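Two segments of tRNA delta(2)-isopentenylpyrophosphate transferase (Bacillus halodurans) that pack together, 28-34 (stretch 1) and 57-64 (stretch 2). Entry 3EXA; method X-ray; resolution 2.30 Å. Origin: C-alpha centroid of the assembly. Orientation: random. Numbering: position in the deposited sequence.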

# COMPACT_ATOMS: atom_id res chain seq x y z
N ASN A 28 13.95 -22.49 35.27
CA ASN A 28 15.02 -21.61 34.79
C ASN A 28 14.59 -20.78 33.59
O ASN A 28 15.17 -20.90 32.52
CB ASN A 28 16.26 -22.46 34.42
CG ASN A 28 17.50 -21.61 34.10
OD1 ASN A 28 17.85 -20.69 34.85
ND2 ASN A 28 18.16 -21.92 33.00
N GLY A 29 13.59 -19.92 33.76
CA GLY A 29 13.13 -19.12 32.64
C GLY A 29 13.12 -17.61 32.83
O GLY A 29 13.39 -17.12 33.93
N GLU A 30 12.85 -16.87 31.76
CA GLU A 30 12.79 -15.41 31.83
C GLU A 30 11.39 -14.99 31.40
O GLU A 30 10.76 -15.69 30.61
CB GLU A 30 13.83 -14.77 30.92
CG GLU A 30 15.21 -15.34 31.10
CD GLU A 30 16.28 -14.44 30.52
OE1 GLU A 30 15.99 -13.71 29.55
OE2 GLU A 30 17.42 -14.45 31.04
N VAL A 31 10.89 -13.86 31.90
CA VAL A 31 9.54 -13.46 31.51
C VAL A 31 9.46 -12.33 30.51
O VAL A 31 10.11 -11.30 30.66
CB VAL A 31 8.68 -13.03 32.73
CG1 VAL A 31 7.28 -12.64 32.24
CG2 VAL A 31 8.59 -14.13 33.76
N ILE A 32 8.64 -12.53 29.49
CA ILE A 32 8.43 -11.48 28.51
C ILE A 32 7.03 -10.97 28.79
O ILE A 32 6.05 -11.72 28.67
CB ILE A 32 8.47 -11.99 27.08
CG1 ILE A 32 9.79 -12.72 26.82
CG2 ILE A 32 8.29 -10.82 26.13
CD1 ILE A 32 9.88 -13.31 25.44
N SER A 33 6.93 -9.70 29.19
CA SER A 33 5.65 -9.08 29.51
C SER A 33 4.81 -8.93 28.26
O SER A 33 5.24 -8.32 27.29
CB SER A 33 5.87 -7.71 30.15
OG SER A 33 4.61 -7.07 30.38
N GLY A 34 3.60 -9.49 28.29
CA GLY A 34 2.73 -9.39 27.14
C GLY A 34 1.73 -8.25 27.27
O GLY A 34 0.93 -8.03 26.37
N GLY A 57 13.84 -11.93 41.61
CA GLY A 57 14.99 -12.42 40.87
C GLY A 57 14.77 -12.77 39.40
O GLY A 57 15.69 -12.63 38.59
N VAL A 58 13.58 -13.24 39.07
CA VAL A 58 13.29 -13.59 37.69
C VAL A 58 13.37 -12.35 36.83
O VAL A 58 12.79 -11.31 37.15
CB VAL A 58 11.89 -14.20 37.54
CG1 VAL A 58 11.64 -14.56 36.08
CG2 VAL A 58 11.74 -15.42 38.43
N PRO A 59 14.12 -12.42 35.73
CA PRO A 59 14.26 -11.27 34.83
C PRO A 59 13.03 -11.03 33.95
O PRO A 59 12.45 -11.97 33.40
CB PRO A 59 15.50 -11.62 34.01
CG PRO A 59 15.42 -13.11 33.94
CD PRO A 59 15.05 -13.49 35.35
N HIS A 60 12.64 -9.77 33.82
CA HIS A 60 11.49 -9.41 33.01
C HIS A 60 11.85 -8.43 31.90
O HIS A 60 12.62 -7.49 32.11
CB HIS A 60 10.38 -8.84 33.89
CG HIS A 60 9.77 -9.85 34.81
ND1 HIS A 60 8.41 -9.92 35.05
CD2 HIS A 60 10.33 -10.83 35.56
CE1 HIS A 60 8.16 -10.89 35.90
NE2 HIS A 60 9.31 -11.46 36.23
N HIS A 61 11.26 -8.64 30.73
CA HIS A 61 11.53 -7.79 29.59
C HIS A 61 10.31 -7.03 29.08
O HIS A 61 9.17 -7.45 29.28
CB HIS A 61 12.10 -8.61 28.43
CG HIS A 61 13.25 -9.49 28.82
ND1 HIS A 61 13.09 -10.64 29.56
CD2 HIS A 61 14.57 -9.37 28.58
CE1 HIS A 61 14.27 -11.19 29.77
NE2 HIS A 61 15.19 -10.44 29.19
N LEU A 62 10.59 -5.93 28.39
CA LEU A 62 9.56 -5.10 27.79
C LEU A 62 8.76 -4.29 28.81
O LEU A 62 7.58 -4.01 28.62
CB LEU A 62 8.63 -5.97 26.95
CG LEU A 62 9.05 -6.16 25.48
CD1 LEU A 62 10.57 -6.18 25.29
CD2 LEU A 62 8.43 -7.44 24.98
N ILE A 63 9.43 -3.93 29.89
CA ILE A 63 8.80 -3.12 30.92
C ILE A 63 9.53 -1.79 30.96
O ILE A 63 10.76 -1.75 31.01
CB ILE A 63 8.93 -3.76 32.31
CG1 ILE A 63 8.35 -5.17 32.29
CG2 ILE A 63 8.20 -2.92 33.33
CD1 ILE A 63 6.87 -5.22 32.13
N ASP A 64 8.77 -0.70 30.92
CA ASP A 64 9.36 0.62 30.97
C ASP A 64 10.31 0.88 29.81
O ASP A 64 11.46 1.26 30.02
CB ASP A 64 10.09 0.78 32.31
CG ASP A 64 9.12 0.86 33.47
OD1 ASP A 64 9.51 0.61 34.62
OD2 ASP A 64 7.95 1.20 33.22

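Stretch 2 begins with Gly57, which makes no contact but whose backbone angles suit glycine: a CB here would be jammed against the carbonyl oxygen of the residue before. Val58 then supplies a compact apolar branch, its CG1 lying 3.9 Å from CG2 of Val31 and 3.8 Å from the carbonyl O of Gly29.

Pro59 has no amide hydrogen to donate, but its carbonyl remains free to accept, and Val31 N donates to Pro59 O at 2.9 Å and a nearly straight 168°. Its ring packs on the aliphatic part of Glu30, with Pro59 CG 3.6 Å from Glu30 CG.

His60 and Val31 form a parallel bridge, so their side chains share one face of the sheet. The CB of Val31 sits 3.7 Å from the centroid of the His60 ring, only 2° off the ring normal, a CH-pi contact well matched to a flat imidazole. His60 NE2 is buried by the contact and has no partner in the model. On the backbone, His60 CA approaches Val31 O at 3.3 Å in a CA-H...O contact.

His61 bridges to Ile32, and their side chains lie on the face opposite that of Val31 and His60. His61 takes part in three of the four hydrogen bonds across the stretches. Its backbone N donates to Val31 O at 2.9 Å, and its ring bends back so that His61 ND1 donates to the same Val31 O at 3.2 Å; one carbonyl thus accepts twice. Glu30 OE1 lies near the ring plane, 3.1 Å from His61 CE1; it is 3.4 Å from His61 NE2, but the angle is too poor for a hydrogen bond. Ser33 N donates to His61 O at 3.2 Å, continuing the parallel ladder.

Beyond the strand, Leu62 sets its CD2 3.6 Å from CG2 of Ile32, an apolar pairing. The CA-to-CB bond of Ile63 points sideways, but the end of the side chain comes nearer, bringing CD1 to 3.3 Å from Ser33 CB, a tight approach for two carbons, while Asp64 lies out of reach.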